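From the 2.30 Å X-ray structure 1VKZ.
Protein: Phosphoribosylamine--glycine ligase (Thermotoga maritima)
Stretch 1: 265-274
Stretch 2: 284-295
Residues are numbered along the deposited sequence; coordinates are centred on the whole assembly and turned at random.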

# COMPACT_ATOMS: atom_id res chain seq x y z
N ALA A 265 4.86 5.71 -20.19
CA ALA A 265 5.87 6.16 -19.24
C ALA A 265 5.27 6.15 -17.86
O ALA A 265 4.21 6.69 -17.64
CB ALA A 265 6.35 7.57 -19.57
N TYR A 266 5.96 5.52 -16.92
CA TYR A 266 5.48 5.39 -15.56
C TYR A 266 5.86 6.63 -14.80
O TYR A 266 7.02 6.99 -14.76
CB TYR A 266 6.08 4.19 -14.88
CG TYR A 266 5.38 3.81 -13.63
CD1 TYR A 266 5.50 4.57 -12.46
CD2 TYR A 266 4.63 2.66 -13.57
CE1 TYR A 266 4.85 4.18 -11.28
CE2 TYR A 266 3.99 2.28 -12.41
CZ TYR A 266 4.10 3.05 -11.28
OH TYR A 266 3.45 2.64 -10.17
N ARG A 267 4.85 7.26 -14.22
CA ARG A 267 5.01 8.44 -13.39
C ARG A 267 4.30 8.11 -12.11
O ARG A 267 3.16 7.67 -12.16
CB ARG A 267 4.32 9.63 -14.04
CG ARG A 267 4.59 9.79 -15.55
CD ARG A 267 4.51 11.23 -16.04
NE ARG A 267 5.57 11.99 -15.38
CZ ARG A 267 5.41 12.99 -14.53
NH1 ARG A 267 4.22 13.47 -14.20
NH2 ARG A 267 6.48 13.55 -14.02
N GLY A 268 4.95 8.33 -10.98
CA GLY A 268 4.29 8.14 -9.69
C GLY A 268 5.05 7.27 -8.73
O GLY A 268 6.24 7.38 -8.61
N PHE A 269 4.33 6.42 -8.02
CA PHE A 269 4.93 5.55 -7.03
C PHE A 269 4.74 4.13 -7.53
O PHE A 269 3.66 3.78 -8.02
CB PHE A 269 4.23 5.70 -5.67
CG PHE A 269 4.17 7.10 -5.19
CD1 PHE A 269 5.24 7.65 -4.56
CD2 PHE A 269 3.06 7.87 -5.39
CE1 PHE A 269 5.20 8.91 -4.13
CE2 PHE A 269 3.02 9.13 -4.98
CZ PHE A 269 4.09 9.66 -4.34
N LEU A 270 5.76 3.31 -7.35
CA LEU A 270 5.68 1.90 -7.75
C LEU A 270 6.07 1.05 -6.57
O LEU A 270 7.16 1.18 -6.03
CB LEU A 270 6.59 1.61 -8.94
CG LEU A 270 6.69 0.12 -9.31
CD1 LEU A 270 5.29 -0.50 -9.58
CD2 LEU A 270 7.59 -0.04 -10.49
N TYR A 271 5.20 0.11 -6.24
CA TYR A 271 5.40 -0.80 -5.11
C TYR A 271 5.58 -2.21 -5.68
O TYR A 271 4.81 -2.64 -6.57
CB TYR A 271 4.20 -0.70 -4.16
CG TYR A 271 4.06 -1.77 -3.13
CD1 TYR A 271 3.72 -3.07 -3.48
CD2 TYR A 271 4.19 -1.48 -1.78
CE1 TYR A 271 3.56 -4.04 -2.52
CE2 TYR A 271 4.05 -2.45 -0.81
CZ TYR A 271 3.73 -3.72 -1.18
OH TYR A 271 3.60 -4.69 -0.22
N LEU A 272 6.63 -2.90 -5.20
CA LEU A 272 6.87 -4.29 -5.48
C LEU A 272 6.66 -5.08 -4.21
O LEU A 272 7.32 -4.83 -3.22
CB LEU A 272 8.31 -4.49 -5.94
CG LEU A 272 8.86 -3.68 -7.10
CD1 LEU A 272 10.20 -4.22 -7.54
CD2 LEU A 272 7.90 -3.67 -8.23
N GLY A 273 5.75 -6.03 -4.22
CA GLY A 273 5.67 -7.00 -3.13
C GLY A 273 6.55 -8.13 -3.54
O GLY A 273 6.32 -8.72 -4.61
N LEU A 274 7.57 -8.43 -2.74
CA LEU A 274 8.61 -9.38 -3.13
C LEU A 274 8.64 -10.57 -2.19
O LEU A 274 8.02 -10.57 -1.15
CB LEU A 274 9.97 -8.72 -3.15
CG LEU A 274 10.06 -7.50 -4.08
CD1 LEU A 274 11.21 -6.56 -3.67
CD2 LEU A 274 10.20 -7.94 -5.53
N LEU A 284 5.89 -10.76 -6.34
CA LEU A 284 4.60 -11.35 -6.02
C LEU A 284 3.47 -10.57 -6.60
O LEU A 284 2.42 -11.14 -6.88
CB LEU A 284 4.40 -11.41 -4.51
CG LEU A 284 5.41 -12.31 -3.80
CD1 LEU A 284 5.06 -12.37 -2.33
CD2 LEU A 284 5.41 -13.67 -4.43
N GLU A 285 3.67 -9.26 -6.74
CA GLU A 285 2.67 -8.37 -7.27
C GLU A 285 3.22 -6.97 -7.36
O GLU A 285 4.17 -6.61 -6.70
CB GLU A 285 1.39 -8.36 -6.44
CG GLU A 285 1.52 -7.66 -5.12
CD GLU A 285 0.31 -7.81 -4.23
OE1 GLU A 285 -0.57 -8.70 -4.46
OE2 GLU A 285 0.26 -7.02 -3.26
N TYR A 286 2.59 -6.19 -8.22
CA TYR A 286 2.84 -4.77 -8.41
C TYR A 286 1.67 -4.01 -7.79
O TYR A 286 0.51 -4.38 -7.94
CB TYR A 286 2.85 -4.48 -9.91
CG TYR A 286 4.06 -4.92 -10.69
CD1 TYR A 286 5.34 -4.54 -10.32
CD2 TYR A 286 3.92 -5.69 -11.84
CE1 TYR A 286 6.44 -4.96 -11.05
CE2 TYR A 286 5.00 -6.08 -12.57
CZ TYR A 286 6.25 -5.72 -12.18
OH TYR A 286 7.32 -6.09 -12.93
N ASN A 287 1.98 -2.95 -7.05
CA ASN A 287 0.99 -1.93 -6.73
C ASN A 287 1.50 -0.61 -7.26
O ASN A 287 2.69 -0.39 -7.37
CB ASN A 287 0.72 -1.90 -5.22
CG ASN A 287 0.07 -3.19 -4.70
OD1 ASN A 287 -0.22 -4.14 -5.48
ND2 ASN A 287 -0.18 -3.24 -3.39
N VAL A 288 0.58 0.24 -7.66
CA VAL A 288 0.95 1.51 -8.32
C VAL A 288 0.72 2.68 -7.40
O VAL A 288 0.34 3.75 -7.84
CB VAL A 288 0.19 1.73 -9.64
CG1 VAL A 288 0.64 0.67 -10.67
CG2 VAL A 288 -1.30 1.70 -9.41
N ARG A 289 0.93 2.46 -6.12
CA ARG A 289 0.92 3.50 -5.15
C ARG A 289 1.62 2.95 -3.91
O ARG A 289 1.96 1.77 -3.86
CB ARG A 289 -0.51 3.92 -4.85
CG ARG A 289 -1.50 2.78 -4.75
CD ARG A 289 -1.24 1.82 -3.60
NE ARG A 289 -2.19 0.71 -3.56
CZ ARG A 289 -2.22 -0.23 -2.61
NH1 ARG A 289 -1.36 -0.20 -1.59
NH2 ARG A 289 -3.12 -1.20 -2.67
N LEU A 290 1.83 3.78 -2.91
CA LEU A 290 2.60 3.36 -1.75
C LEU A 290 1.66 2.65 -0.83
O LEU A 290 0.46 2.91 -0.90
CB LEU A 290 3.14 4.58 -1.03
CG LEU A 290 4.05 5.44 -1.89
CD1 LEU A 290 4.30 6.73 -1.13
CD2 LEU A 290 5.33 4.67 -2.20
N GLY A 291 2.21 1.80 0.04
CA GLY A 291 1.43 1.09 1.06
C GLY A 291 0.93 1.90 2.27
O GLY A 291 1.36 3.04 2.49
N ASP A 292 -0.00 1.31 3.01
CA ASP A 292 -0.61 1.86 4.23
C ASP A 292 -0.66 0.68 5.18
O ASP A 292 -1.42 -0.23 4.94
CB ASP A 292 -2.03 2.34 3.95
CG ASP A 292 -2.55 3.40 4.95
OD1 ASP A 292 -2.16 3.46 6.12
OD2 ASP A 292 -3.41 4.22 4.63
N PRO A 293 0.12 0.66 6.26
CA PRO A 293 0.76 1.82 6.83
C PRO A 293 2.24 2.03 6.54
O PRO A 293 2.91 2.66 7.35
CB PRO A 293 0.58 1.55 8.30
CG PRO A 293 0.59 0.05 8.42
CD PRO A 293 0.40 -0.54 7.06
N GLU A 294 2.77 1.57 5.41
CA GLU A 294 4.19 1.82 5.14
C GLU A 294 4.51 3.29 4.90
O GLU A 294 5.56 3.77 5.27
CB GLU A 294 4.69 1.03 3.93
CG GLU A 294 4.80 -0.47 4.14
CD GLU A 294 3.65 -1.22 3.52
OE1 GLU A 294 2.51 -0.75 3.65
OE2 GLU A 294 3.90 -2.29 2.93
N THR A 295 3.61 4.00 4.24
CA THR A 295 3.80 5.42 3.94
C THR A 295 4.01 6.25 5.19
O THR A 295 4.91 7.10 5.24
CB THR A 295 2.59 5.98 3.14
OG1 THR A 295 2.50 5.37 1.83
CG2 THR A 295 2.73 7.49 2.86
O HOH W 1 1.81 6.19 -8.46

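The main apolar contacts form two groups. In the first, L272 CD2 approaches Y286 CD1 at 3.4 Å, at the edge of the tyrosine ring, and L270 CD1 stands 4.1 Å from the same CD1. Although the CA-to-CB bond of L270 points away from the second stretch, its chi1 of 173° and chi2 of 55° bring the end of the side chain back. In the second, the CA-to-CB bond of F269 points toward the second stretch, and its ring receives L290 over one face: L290 CD1 lies 4.0 Å from the centroid of the F269 ring, 25° off the normal, a CH-pi arrangement. The flat face of the ring suits packing against a methyl of the branched leucine side chain.

Y271 has the largest covered area, 128 Å² of the 725 Å² buried in total. Y271 CB lies 3.3 Å from R289 O and Y271 CD1 3.7 Å from N287 CB, while E294 OE2 sits at the ring edge, 3.7 Å from Y271 CE2.

The backbone supplies the polar framework. The strands run antiparallel, with axes at 167° and 4.8 Å apart at closest approach. Y271 N donates to N287 O (2.8 Å, 164°) and N287 N returns the bond to Y271 O (2.9 Å, 165°). G273 N donates to E285 O (3.0 Å), and G273 O accepts from L284 N (2.7 Å) and, weakly, from E285 N (3.4 Å). A CB on G273 would lie 3.6 Å from E285 CG, so glycine leaves space beside that side chain.

Beyond N287 the direct pairing gives way to water 1, which accepts from F269 N (2.6 Å) and donates to V288 O (2.9 Å). Nearby, Y266 OH donates a very short bond to F269 O (2.4 Å) within its own stretch, while Y266 CE2 lies 4.1 Å from V288 CG1, which sits at the ring edge near its plane; the tyrosine thus combines apolar packing with a polar tip.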